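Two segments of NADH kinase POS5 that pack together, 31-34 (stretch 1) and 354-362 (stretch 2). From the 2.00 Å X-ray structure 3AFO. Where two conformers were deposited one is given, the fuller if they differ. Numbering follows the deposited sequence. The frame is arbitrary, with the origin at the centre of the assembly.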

# COMPACT_ATOMS: atom_id res chain seq x y z
N LYS A 31 7.11 14.62 -28.26
CA LYS A 31 6.41 14.86 -26.99
C LYS A 31 6.92 16.08 -26.19
O LYS A 31 6.41 16.40 -25.11
N LEU A 32 7.94 16.74 -26.74
CA LEU A 32 8.33 18.06 -26.27
C LEU A 32 7.93 19.08 -27.34
O LEU A 32 7.76 18.73 -28.51
N GLN A 33 7.76 20.33 -26.94
CA GLN A 33 7.46 21.40 -27.88
C GLN A 33 8.67 22.31 -28.05
O GLN A 33 9.28 22.72 -27.07
N SER A 34 9.00 22.63 -29.29
CA SER A 34 10.05 23.60 -29.60
C SER A 34 9.63 25.00 -29.18
O SER A 34 8.53 25.45 -29.51
N ILE A 354 1.67 25.17 -18.44
CA ILE A 354 2.99 25.66 -18.09
C ILE A 354 4.01 24.93 -18.95
O ILE A 354 4.02 23.71 -18.99
N TYR A 355 4.88 25.69 -19.62
CA TYR A 355 5.92 25.09 -20.44
C TYR A 355 7.28 25.22 -19.77
O TYR A 355 7.78 26.33 -19.56
N CYS A 356 7.86 24.07 -19.43
CA CYS A 356 9.13 24.03 -18.73
C CYS A 356 10.19 23.56 -19.69
O CYS A 356 10.08 22.47 -20.26
N VAL A 357 11.21 24.39 -19.90
CA VAL A 357 12.40 24.00 -20.66
C VAL A 357 12.93 22.68 -20.12
O VAL A 357 13.16 22.54 -18.91
N ALA A 358 13.12 21.73 -21.03
CA ALA A 358 13.62 20.39 -20.72
C ALA A 358 15.09 20.23 -21.13
O ALA A 358 15.57 20.90 -22.05
N LYS A 359 15.78 19.31 -20.45
CA LYS A 359 17.20 19.05 -20.72
C LYS A 359 17.43 18.01 -21.82
O LYS A 359 18.24 18.22 -22.73
N THR A 360 16.73 16.88 -21.72
CA THR A 360 16.81 15.79 -22.69
C THR A 360 15.39 15.40 -23.04
O THR A 360 14.44 15.95 -22.49
N GLU A 361 15.27 14.45 -23.97
CA GLU A 361 14.00 13.86 -24.36
C GLU A 361 13.60 12.72 -23.41
O GLU A 361 12.61 12.03 -23.65
N ASN A 362 14.37 12.53 -22.33
CA ASN A 362 14.11 11.47 -21.37
C ASN A 362 14.29 11.89 -19.90
O ASN A 362 14.73 11.09 -19.06

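No hydrogen bond passes directly between these two stretches; the only polar link that meets the angle criteria runs through a single water. Water 1 accepts from the backbone N of Leu32, with its oxygen 2.7 Å from that atom, and donates to Glu361 OE1, 3.0 Å from the water oxygen. The same water oxygen lies 3.0 Å from Lys31 N, a distance for which the geometry does not settle whether a bond exists. Everything else across the contact is van der Waals packing, and the total buried area is modest at 262 Å², summed over both sides. The touching residues are at least 322 positions apart in the sequence, so this is a contact made by the fold and not by local chain connectivity.

Leu32 is the centre of the packing. Its CA-to-CB bond points toward stretch 2, and it has the largest covered area of any residue here, 78 Å². Its chi1 is -64° (m) and its chi2 171° (t). Both Leu32 methyls lie against Ala358 CB, CD2 at 4.0 Å and CD1 at 4.2 Å, the one apolar side-chain pairing across the contact, and Ala358 also directs its CB toward stretch 1. Leu32 CD1 is also 3.7 Å from Thr360 O and 3.5 Å from Glu361 OE1. Since a methyl carbon offers these oxygens no conventional hydrogen bond, both approaches are read as packing alone.

Glu361 reaches this site through its side-chain conformation. Its CA-to-CB bond points sideways, but chi1 of -45° (m) and chi2 of -93°, between the usual wells, bring the end of the chain nearer to stretch 1. OE1 can therefore meet both the water and Leu32 CD1, while OE2 is hydrogen-bonded elsewhere in the structure. Two conformers were deposited for this residue, so the description applies to the one given. Lys31 likewise starts sideways and ends nearer: with chi1 at 62° (p) and chi2 off-well at -149°, its CE comes within 4.1 Å of Glu361 O. Its NZ is hydrogen-bonded elsewhere in the structure.

Toward the strand residues the contact becomes looser. Gln33 (chi1 -79°, m; chi2 67°, p) and Tyr355 (chi1 -66°, m) both point their CA-to-CB bonds toward the opposing stretch. Gln33 OE1 lies 4.2 Å from Tyr355 CE1, at the ring edge and near the ring plane, so the amide oxygen meets the aromatic perimeter and does not stack on a face. The CA atoms of these two residues are 8.4 Å apart, compared with 7.3 Å for Leu32 and Glu361.

Thr360 points its CB away and contributes to the contact through its backbone oxygen. Its OG1 instead accepts a hydrogen bond within stretch 2 from Asn362 N, at 3.1 Å with an N-H...acceptor angle of 154°. Asn362 occupies the N-cap position before a helix, yet its side chain makes no capping bond.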

# COMPACT_ATOMS: atom_id res chain seq x y z
CB LYS A 31 6.40 13.58 -26.13
CG LYS A 31 7.75 13.03 -25.71
CD LYS A 31 7.70 11.51 -25.57
CE LYS A 31 8.69 11.02 -24.51
NZ LYS A 31 8.75 9.52 -24.41
CB LEU A 32 9.84 18.11 -26.01
CG LEU A 32 10.39 17.20 -24.89
CD1 LEU A 32 11.91 17.21 -24.90
CD2 LEU A 32 9.85 17.63 -23.53
CB GLN A 33 6.25 22.21 -27.42
CG GLN A 33 4.90 21.55 -27.69
CD GLN A 33 4.68 20.29 -26.88
OE1 GLN A 33 4.84 20.28 -25.66
NE2 GLN A 33 4.33 19.21 -27.56
CB SER A 34 10.34 23.58 -31.10
OG SER A 34 10.72 22.27 -31.49
CB ILE A 354 3.31 25.36 -16.60
CG1 ILE A 354 2.29 26.02 -15.69
CG2 ILE A 354 4.73 25.80 -16.24
CD1 ILE A 354 2.09 25.30 -14.37
CB TYR A 355 5.95 25.70 -21.83
CG TYR A 355 4.72 25.40 -22.67
CD1 TYR A 355 4.74 24.40 -23.64
CD2 TYR A 355 3.54 26.12 -22.48
CE1 TYR A 355 3.62 24.14 -24.41
CE2 TYR A 355 2.41 25.85 -23.24
CZ TYR A 355 2.46 24.86 -24.20
OH TYR A 355 1.34 24.60 -24.96
CB CYS A 356 9.05 23.10 -17.51
SG CYS A 356 7.79 23.56 -16.33
CB VAL A 357 13.50 25.09 -20.57
CG1 VAL A 357 14.74 24.69 -21.38
CG2 VAL A 357 12.96 26.42 -21.05
CB ALA A 358 12.77 19.35 -21.43
CB LYS A 359 17.91 18.63 -19.44
CG LYS A 359 19.43 18.48 -19.59
CD LYS A 359 20.09 18.27 -18.26
CE LYS A 359 21.57 18.00 -18.44
NZ LYS A 359 22.18 17.53 -17.18
CB THR A 360 17.53 14.53 -22.10
OG1 THR A 360 16.76 13.98 -21.02
CG2 THR A 360 18.93 14.87 -21.59
CB GLU A 361 14.11 13.34 -25.79
CG GLU A 361 14.80 14.30 -26.76
CD GLU A 361 13.81 15.21 -27.49
OE1 GLU A 361 12.59 14.94 -27.41
OE2 GLU A 361 14.25 16.18 -28.14
CB ASN A 362 14.97 10.26 -21.73
CG ASN A 362 14.58 9.66 -23.09
OD1 ASN A 362 13.47 9.16 -23.27
ND2 ASN A 362 15.50 9.73 -24.05
O HOH W 1 9.84 15.73 -28.41